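Long-range contacts in glyoxalase-related enzyme, AraC type (PDB 3BT3), which is of unknown function but belongs to the VOC superfamily, is related to glyoxalase, and is probably part of an AraC-type transcription regulator: residues K90-F95 with G136-F141; W113-D118 with S130-D135. One frame throughout, in Å; residues are numbered along the deposited sequence.

Interaction 1: K90-F95 with G136-F141; sequences KGVAGF and GCILRF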
ATOM      1  N   LYS A  90       1.168  11.262  -7.943  1.00 31.61           N
ATOM      2  CA  LYS A  90       0.642  12.607  -7.714  1.00 34.25           C
ATOM      3  C   LYS A  90      -0.585  12.422  -6.838  1.00 33.13           C
ATOM      4  O   LYS A  90      -1.571  11.823  -7.255  1.00 35.10           O
ATOM      5  CB  LYS A  90       0.232  13.267  -9.029  1.00 36.51           C
ATOM      6  CG  LYS A  90       1.370  13.421 -10.021  1.00 41.34           C
ATOM      7  CD  LYS A  90       0.858  13.981 -11.335  1.00 43.31           C
ATOM      8  CE  LYS A  90       1.968  14.074 -12.365  1.00 46.46           C
ATOM      9  NZ  LYS A  90       1.424  14.475 -13.697  1.00 48.62           N
ATOM     10  N   GLY A  91      -0.521  12.925  -5.616  1.00 32.96           N
ATOM     11  CA  GLY A  91      -1.633  12.765  -4.699  1.00 29.73           C
ATOM     12  C   GLY A  91      -1.208  11.895  -3.528  1.00 29.18           C
ATOM     13  O   GLY A  91      -0.013  11.786  -3.228  1.00 30.66           O
ATOM     14  N   VAL A  92      -2.182  11.268  -2.878  1.00 26.28           N
ATOM     15  CA  VAL A  92      -1.933  10.413  -1.727  1.00 25.58           C
ATOM     16  C   VAL A  92      -1.328   9.060  -2.086  1.00 26.70           C
ATOM     17  O   VAL A  92      -1.870   8.320  -2.906  1.00 28.43           O
ATOM     18  CB  VAL A  92      -3.240  10.174  -0.934  1.00 25.13           C
ATOM     19  CG1 VAL A  92      -3.000   9.131   0.144  1.00 23.47           C
ATOM     20  CG2 VAL A  92      -3.727  11.486  -0.315  1.00 20.52           C
ATOM     21  N   ALA A  93      -0.209   8.737  -1.447  1.00 26.09           N
ATOM     22  CA  ALA A  93       0.483   7.480  -1.691  1.00 26.36           C
ATOM     23  C   ALA A  93       0.520   6.595  -0.456  1.00 27.17           C
ATOM     24  O   ALA A  93       0.877   5.430  -0.544  1.00 30.05           O
ATOM     25  CB  ALA A  93       1.911   7.753  -2.157  1.00 23.56           C
ATOM     26  N   GLY A  94       0.169   7.155   0.697  1.00 27.69           N
ATOM     27  CA  GLY A  94       0.194   6.395   1.935  1.00 26.77           C
ATOM     28  C   GLY A  94      -0.825   6.870   2.956  1.00 27.00           C
ATOM     29  O   GLY A  94      -1.115   8.062   3.070  1.00 25.28           O
ATOM     30  N   PHE A  95      -1.364   5.921   3.711  1.00 27.80           N
ATOM     31  CA  PHE A  95      -2.374   6.200   4.720  1.00 29.41           C
ATOM     32  C   PHE A  95      -2.056   5.294   5.891  1.00 29.72           C
ATOM     33  O   PHE A  95      -2.592   4.198   5.988  1.00 30.17           O
ATOM     34  CB  PHE A  95      -3.757   5.867   4.152  1.00 30.94           C
ATOM     35  CG  PHE A  95      -4.884   6.141   5.100  1.00 32.81           C
ATOM     36  CD1 PHE A  95      -5.090   7.423   5.608  1.00 33.44           C
ATOM     37  CD2 PHE A  95      -5.753   5.124   5.475  1.00 32.96           C
ATOM     38  CE1 PHE A  95      -6.145   7.691   6.473  1.00 34.77           C
ATOM     39  CE2 PHE A  95      -6.817   5.379   6.343  1.00 36.30           C
ATOM     40  CZ  PHE A  95      -7.014   6.672   6.843  1.00 34.91           C
ATOM     41  N   GLY A 136       7.241  14.395  -4.178  1.00 32.64           N
ATOM     42  CA  GLY A 136       5.973  15.060  -4.413  1.00 32.30           C
ATOM     43  C   GLY A 136       4.715  14.355  -3.921  1.00 32.06           C
ATOM     44  O   GLY A 136       3.673  14.994  -3.828  1.00 32.52           O
ATOM     45  N   CYS A 137       4.790  13.063  -3.606  1.00 30.18           N
ATOM     46  CA  CYS A 137       3.611  12.339  -3.129  1.00 30.92           C
ATOM     47  C   CYS A 137       3.247  12.796  -1.739  1.00 29.47           C
ATOM     48  O   CYS A 137       4.072  13.364  -1.013  1.00 28.69           O
ATOM     49  CB  CYS A 137       3.841  10.829  -3.027  1.00 33.29           C
ATOM     50  SG  CYS A 137       5.071  10.141  -4.083  1.00 44.80           S
ATOM     51  N   ILE A 138       2.009  12.492  -1.368  1.00 27.22           N
ATOM     52  CA  ILE A 138       1.478  12.828  -0.063  1.00 24.90           C
ATOM     53  C   ILE A 138       1.386  11.591   0.817  1.00 24.25           C
ATOM     54  O   ILE A 138       0.907  10.540   0.383  1.00 24.56           O
ATOM     55  CB  ILE A 138       0.049  13.427  -0.168  1.00 24.43           C
ATOM     56  CG1 ILE A 138       0.054  14.683  -1.047  1.00 25.19           C
ATOM     57  CG2 ILE A 138      -0.490  13.714   1.218  1.00 21.58           C
ATOM     58  CD1 ILE A 138       1.056  15.740  -0.624  1.00 25.20           C
ATOM     59  N   LEU A 139       1.843  11.720   2.056  1.00 23.91           N
ATOM     60  CA  LEU A 139       1.750  10.627   3.009  1.00 23.42           C
ATOM     61  C   LEU A 139       0.888  11.115   4.157  1.00 24.28           C
ATOM     62  O   LEU A 139       1.190  12.141   4.779  1.00 21.14           O
ATOM     63  CB  LEU A 139       3.124  10.235   3.552  1.00 22.43           C
ATOM     64  CG  LEU A 139       4.154   9.694   2.574  1.00 23.42           C
ATOM     65  CD1 LEU A 139       5.381   9.242   3.340  1.00 21.15           C
ATOM     66  CD2 LEU A 139       3.553   8.534   1.787  1.00 24.22           C
ATOM     67  N   ARG A 140      -0.181  10.380   4.436  1.00 24.18           N
ATOM     68  CA  ARG A 140      -1.076  10.738   5.528  1.00 24.08           C
ATOM     69  C   ARG A 140      -0.766   9.908   6.768  1.00 25.17           C
ATOM     70  O   ARG A 140      -0.628   8.690   6.705  1.00 25.92           O
ATOM     71  CB  ARG A 140      -2.531  10.538   5.104  1.00 22.70           C
ATOM     72  CG  ARG A 140      -2.967  11.469   3.972  1.00 24.37           C
ATOM     73  CD  ARG A 140      -4.412  11.238   3.557  1.00 19.49           C
ATOM     74  NE  ARG A 140      -5.323  11.388   4.683  1.00 25.21           N
ATOM     75  CZ  ARG A 140      -6.626  11.123   4.636  1.00 27.61           C
ATOM     76  NH1 ARG A 140      -7.183  10.694   3.513  1.00 29.19           N
ATOM     77  NH2 ARG A 140      -7.377  11.283   5.717  1.00 28.45           N
ATOM     78  N   PHE A 141      -0.637  10.584   7.898  1.00 26.04           N
ATOM     79  CA  PHE A 141      -0.353   9.916   9.160  1.00 28.04           C
ATOM     80  C   PHE A 141      -1.489  10.237  10.122  1.00 29.70           C
ATOM     81  O   PHE A 141      -1.939  11.385  10.201  1.00 30.43           O
ATOM     82  CB  PHE A 141       0.976  10.417   9.729  1.00 28.34           C
ATOM     83  CG  PHE A 141       2.179  10.001   8.919  1.00 29.45           C
ATOM     84  CD1 PHE A 141       2.792   8.770   9.137  1.00 30.19           C
ATOM     85  CD2 PHE A 141       2.693  10.835   7.933  1.00 29.70           C
ATOM     86  CE1 PHE A 141       3.901   8.376   8.388  1.00 30.53           C
ATOM     87  CE2 PHE A 141       3.802  10.451   7.175  1.00 30.77           C
ATOM     88  CZ  PHE A 141       4.407   9.224   7.403  1.00 30.71           C
TER
HETATM   89  O   HOH W   1       1.081  15.059  -4.778  1.00 38.81           O
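Val92-Phe95 and Ile138-Arg140 pair in parallel as the first and last strands of a βαβββ module, the repeating unit of VOC proteins, with a beta bulge at Ala93. Val92 faces Ile138, but beyond the extra residue Gly94 faces Leu139. Ile138 O therefore receives two donors, Ala93 N in an almost straight bond of 2.8 Å (178°) and Gly94 N in a weak one of 3.5 Å. Before the bulge Ile138 N binds Gly91 O at 2.8 Å; after it Arg140 N reaches Gly94 O from above the carbonyl plane. A water bridges Gly91 N and Gly136 O ahead of the paired strands. At the Gly91 backbone angles a beta carbon would press on Lys90 O, so glycine fits, and Gly94, lacking a beta carbon, lets Leu139 CD2 settle 3.8 Å from Gly94 N. The small Ala93 fits its CB against Cys137 CB at 3.7 Å. On the face of Val92 and Ile138, the Arg140 chain bends where chi3 (57°) sets NE, and the guanidinium stands obliquely by Phe95, whose CE1 lies 3.8 Å over the centre of that group, the two planes 59° apart. Val92 CG2 touches Arg140 CD at 3.9 Å. Glu128 pairs with Arg140 NH2, and Phe84 of the second subunit packs on Phe95 and Arg140. That salt bridge probably offsets the charge, letting Arg140 methylenes and guanidinium face lie against apolar neighbours at the subunit interface.

Interaction 2: W113-D118 with S130-D135; sequences WDQISD and SITTTD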
ATOM      1  N   TRP A 113      12.714  19.364   7.406  1.00 37.23           N
ATOM      2  CA  TRP A 113      11.682  19.293   6.387  1.00 35.34           C
ATOM      3  C   TRP A 113      10.502  20.175   6.814  1.00 37.83           C
ATOM      4  O   TRP A 113       9.937  19.988   7.895  1.00 38.67           O
ATOM      5  CB  TRP A 113      11.250  17.845   6.199  1.00 30.96           C
ATOM      6  CG  TRP A 113      10.441  17.628   4.979  1.00 27.60           C
ATOM      7  CD1 TRP A 113       9.101  17.422   4.914  1.00 26.01           C
ATOM      8  CD2 TRP A 113      10.919  17.610   3.632  1.00 24.72           C
ATOM      9  NE1 TRP A 113       8.708  17.276   3.610  1.00 28.07           N
ATOM     10  CE2 TRP A 113       9.806  17.387   2.800  1.00 25.95           C
ATOM     11  CE3 TRP A 113      12.184  17.759   3.050  1.00 23.39           C
ATOM     12  CZ2 TRP A 113       9.917  17.308   1.408  1.00 27.01           C
ATOM     13  CZ3 TRP A 113      12.296  17.681   1.662  1.00 25.06           C
ATOM     14  CH2 TRP A 113      11.168  17.456   0.859  1.00 24.84           C
ATOM     15  N   ASP A 114      10.144  21.142   5.973  1.00 37.70           N
ATOM     16  CA  ASP A 114       9.054  22.055   6.290  1.00 38.89           C
ATOM     17  C   ASP A 114       7.736  21.776   5.598  1.00 37.32           C
ATOM     18  O   ASP A 114       6.728  22.403   5.922  1.00 35.84           O
ATOM     19  CB  ASP A 114       9.464  23.504   6.012  1.00 42.50           C
ATOM     20  CG  ASP A 114      10.222  24.120   7.174  1.00 48.32           C
ATOM     21  OD1 ASP A 114       9.778  23.914   8.330  1.00 50.61           O
ATOM     22  OD2 ASP A 114      11.246  24.807   6.942  1.00 49.28           O
ATOM     23  N   GLN A 115       7.738  20.843   4.650  1.00 34.86           N
ATOM     24  CA  GLN A 115       6.522  20.499   3.934  1.00 33.24           C
ATOM     25  C   GLN A 115       5.757  19.398   4.667  1.00 32.63           C
ATOM     26  O   GLN A 115       5.629  18.266   4.188  1.00 33.04           O
ATOM     27  CB  GLN A 115       6.851  20.055   2.513  1.00 33.81           C
ATOM     28  CG  GLN A 115       7.645  21.067   1.716  1.00 32.49           C
ATOM     29  CD  GLN A 115       7.904  20.586   0.304  1.00 35.83           C
ATOM     30  OE1 GLN A 115       6.979  20.469  -0.499  1.00 38.61           O
ATOM     31  NE2 GLN A 115       9.165  20.290  -0.006  1.00 36.61           N
ATOM     32  N   ILE A 116       5.268  19.756   5.846  1.00 31.18           N
ATOM     33  CA  ILE A 116       4.492  18.881   6.713  1.00 30.70           C
ATOM     34  C   ILE A 116       3.364  19.773   7.232  1.00 31.86           C
ATOM     35  O   ILE A 116       3.620  20.845   7.769  1.00 32.16           O
ATOM     36  CB  ILE A 116       5.350  18.377   7.902  1.00 31.03           C
ATOM     37  CG1 ILE A 116       4.463  17.866   9.039  1.00 32.50           C
ATOM     38  CG2 ILE A 116       6.211  19.500   8.437  1.00 30.37           C
ATOM     39  CD1 ILE A 116       3.643  16.663   8.696  1.00 34.18           C
ATOM     40  N   SER A 117       2.123  19.350   7.051  1.00 31.91           N
ATOM     41  CA  SER A 117       0.984  20.133   7.513  1.00 31.61           C
ATOM     42  C   SER A 117       0.917  20.076   9.031  1.00 31.03           C
ATOM     43  O   SER A 117       1.582  19.252   9.654  1.00 30.04           O
ATOM     44  CB  SER A 117      -0.321  19.567   6.948  1.00 32.37           C
ATOM     45  OG  SER A 117      -0.668  18.372   7.623  1.00 30.06           O
ATOM     46  N   ASP A 118       0.122  20.956   9.626  1.00 31.27           N
ATOM     47  CA  ASP A 118      -0.038  20.947  11.074  1.00 33.26           C
ATOM     48  C   ASP A 118      -0.906  19.747  11.447  1.00 33.00           C
ATOM     49  O   ASP A 118      -1.602  19.188  10.602  1.00 32.31           O
ATOM     50  CB  ASP A 118      -0.715  22.241  11.556  1.00 36.95           C
ATOM     51  CG  ASP A 118       0.252  23.425  11.643  1.00 41.86           C
ATOM     52  OD1 ASP A 118       1.185  23.386  12.481  1.00 44.12           O
ATOM     53  OD2 ASP A 118       0.074  24.396  10.873  1.00 42.29           O
ATOM     54  N   SER A 130      -0.344  15.464   7.111  1.00 29.81           N
ATOM     55  CA  SER A 130       0.201  14.847   5.922  1.00 28.42           C
ATOM     56  C   SER A 130       1.569  15.440   5.604  1.00 28.27           C
ATOM     57  O   SER A 130       1.857  16.590   5.930  1.00 28.66           O
ATOM     58  CB  SER A 130      -0.775  14.999   4.747  1.00 27.07           C
ATOM     59  OG  SER A 130      -1.150  16.343   4.549  1.00 26.18           O
ATOM     60  N   ILE A 131       2.419  14.629   4.988  1.00 28.30           N
ATOM     61  CA  ILE A 131       3.765  15.047   4.644  1.00 27.93           C
ATOM     62  C   ILE A 131       3.940  14.896   3.149  1.00 29.08           C
ATOM     63  O   ILE A 131       3.429  13.953   2.557  1.00 30.76           O
ATOM     64  CB  ILE A 131       4.809  14.155   5.349  1.00 28.87           C
ATOM     65  CG1 ILE A 131       4.532  14.156   6.852  1.00 30.89           C
ATOM     66  CG2 ILE A 131       6.228  14.648   5.060  1.00 24.90           C
ATOM     67  CD1 ILE A 131       5.497  13.317   7.662  1.00 34.35           C
ATOM     68  N   THR A 132       4.647  15.840   2.541  1.00 28.42           N
ATOM     69  CA  THR A 132       4.924  15.782   1.120  1.00 27.57           C
ATOM     70  C   THR A 132       6.340  15.226   1.030  1.00 28.63           C
ATOM     71  O   THR A 132       7.239  15.742   1.690  1.00 28.63           O
ATOM     72  CB  THR A 132       4.893  17.176   0.493  1.00 28.33           C
ATOM     73  OG1 THR A 132       3.602  17.764   0.696  1.00 28.00           O
ATOM     74  CG2 THR A 132       5.185  17.086  -1.000  1.00 25.82           C
ATOM     75  N   THR A 133       6.541  14.176   0.236  1.00 27.64           N
ATOM     76  CA  THR A 133       7.869  13.578   0.119  1.00 27.86           C
ATOM     77  C   THR A 133       8.738  14.347  -0.852  1.00 27.70           C
ATOM     78  O   THR A 133       8.269  15.272  -1.514  1.00 26.57           O
ATOM     79  CB  THR A 133       7.812  12.116  -0.375  1.00 28.05           C
ATOM     80  OG1 THR A 133       7.387  12.076  -1.750  1.00 27.59           O
ATOM     81  CG2 THR A 133       6.861  11.320   0.473  1.00 27.43           C
ATOM     82  N   THR A 134      10.002  13.945  -0.940  1.00 29.53           N
ATOM     83  CA  THR A 134      10.959  14.587  -1.840  1.00 31.75           C
ATOM     84  C   THR A 134      10.534  14.358  -3.282  1.00 32.39           C
ATOM     85  O   THR A 134      11.005  15.037  -4.184  1.00 33.81           O
ATOM     86  CB  THR A 134      12.400  14.017  -1.664  1.00 31.94           C
ATOM     87  OG1 THR A 134      13.322  14.788  -2.442  1.00 33.94           O
ATOM     88  CG2 THR A 134      12.473  12.573  -2.141  1.00 32.50           C
ATOM     89  N   ASP A 135       9.641  13.396  -3.490  1.00 32.64           N
ATOM     90  CA  ASP A 135       9.171  13.075  -4.830  1.00 32.66           C
ATOM     91  C   ASP A 135       7.848  13.742  -5.164  1.00 32.27           C
ATOM     92  O   ASP A 135       7.377  13.652  -6.291  1.00 31.02           O
ATOM     93  CB  ASP A 135       9.034  11.559  -4.974  1.00 33.63           C
ATOM     94  CG  ASP A 135      10.355  10.842  -4.789  1.00 36.98           C
ATOM     95  OD1 ASP A 135      10.471   9.992  -3.880  1.00 35.49           O
ATOM     96  OD2 ASP A 135      11.289  11.143  -5.559  1.00 39.04           O
TER
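Ile116 and Ile131 form a single bridge between roughly antiparallel backbones, a non-hydrogen-bonded pair with CA atoms 4.4 Å apart. Thr132 N to Gln115 O at 3.1 Å (177°) and Ser117 N to Ser130 O at 3.0 Å flank it, each donor nearly along the C=O axis of its acceptor. Ile116 CD1 packs on Ile131 CG1; both residues are buried against helix 101-110 (His105, Lys109 and Val108), which suits branched apolar side chains. Ser117 adds a third bond: with OG between its own backbone N and carbonyl carbon (chi1 75°), it accepts from Ser130 N at 3.0 Å and donates to Asp118 O. Residues 113-118 lead from helix 101-110 of the βαβββ module into strand 120-122, already running beside its sheet neighbour 126-132. Gln115 is the centre of an inverse gamma turn, with a weak bond from Ile116 N to Asp114 O. Trp113, broad and carrying one N-H, covers the strand's end: NE1 makes a weak bond to Thr132 O at 2.9 Å, the oxygen lying at the ring edge, and a longer one, also weak, to Gln115 O at 3.3 Å, so both oxygens share one N-H. The far end of the indole, CH2, rests 3.9 Å from Thr134 CA, while Gln115 CG lies over one ring face toward the rim, and Trp38 meets the indole edge-to-face. Thr133 OG1 accepts from Asp135 N in an ST turn and bonds to Tyr27 OH.

Interactions 1 and 2 lie with centres about 9 Å apart in the same mixed sheet, where strands 126-132 and 138-144 are neighbours joined by the turn through Thr133-Cys137. Leu139 O and Ile131 N, 2.8 Å apart, probably share a hydrogen bond, so strand 138-144 stands between 92-99, its partner in interaction 1, and 126-132, whose residues 130-132 meet 113-118 in interaction 2. Ile131 CD1 also packs on Phe141 CE2 at 3.4 Å, on the helix side of the sheet, while Ile138 CD1 meets Thr132 OG1 at 3.5 Å. Interaction 1 reaches the second subunit; no other protein chain of the assembly touches the segments of interaction 2.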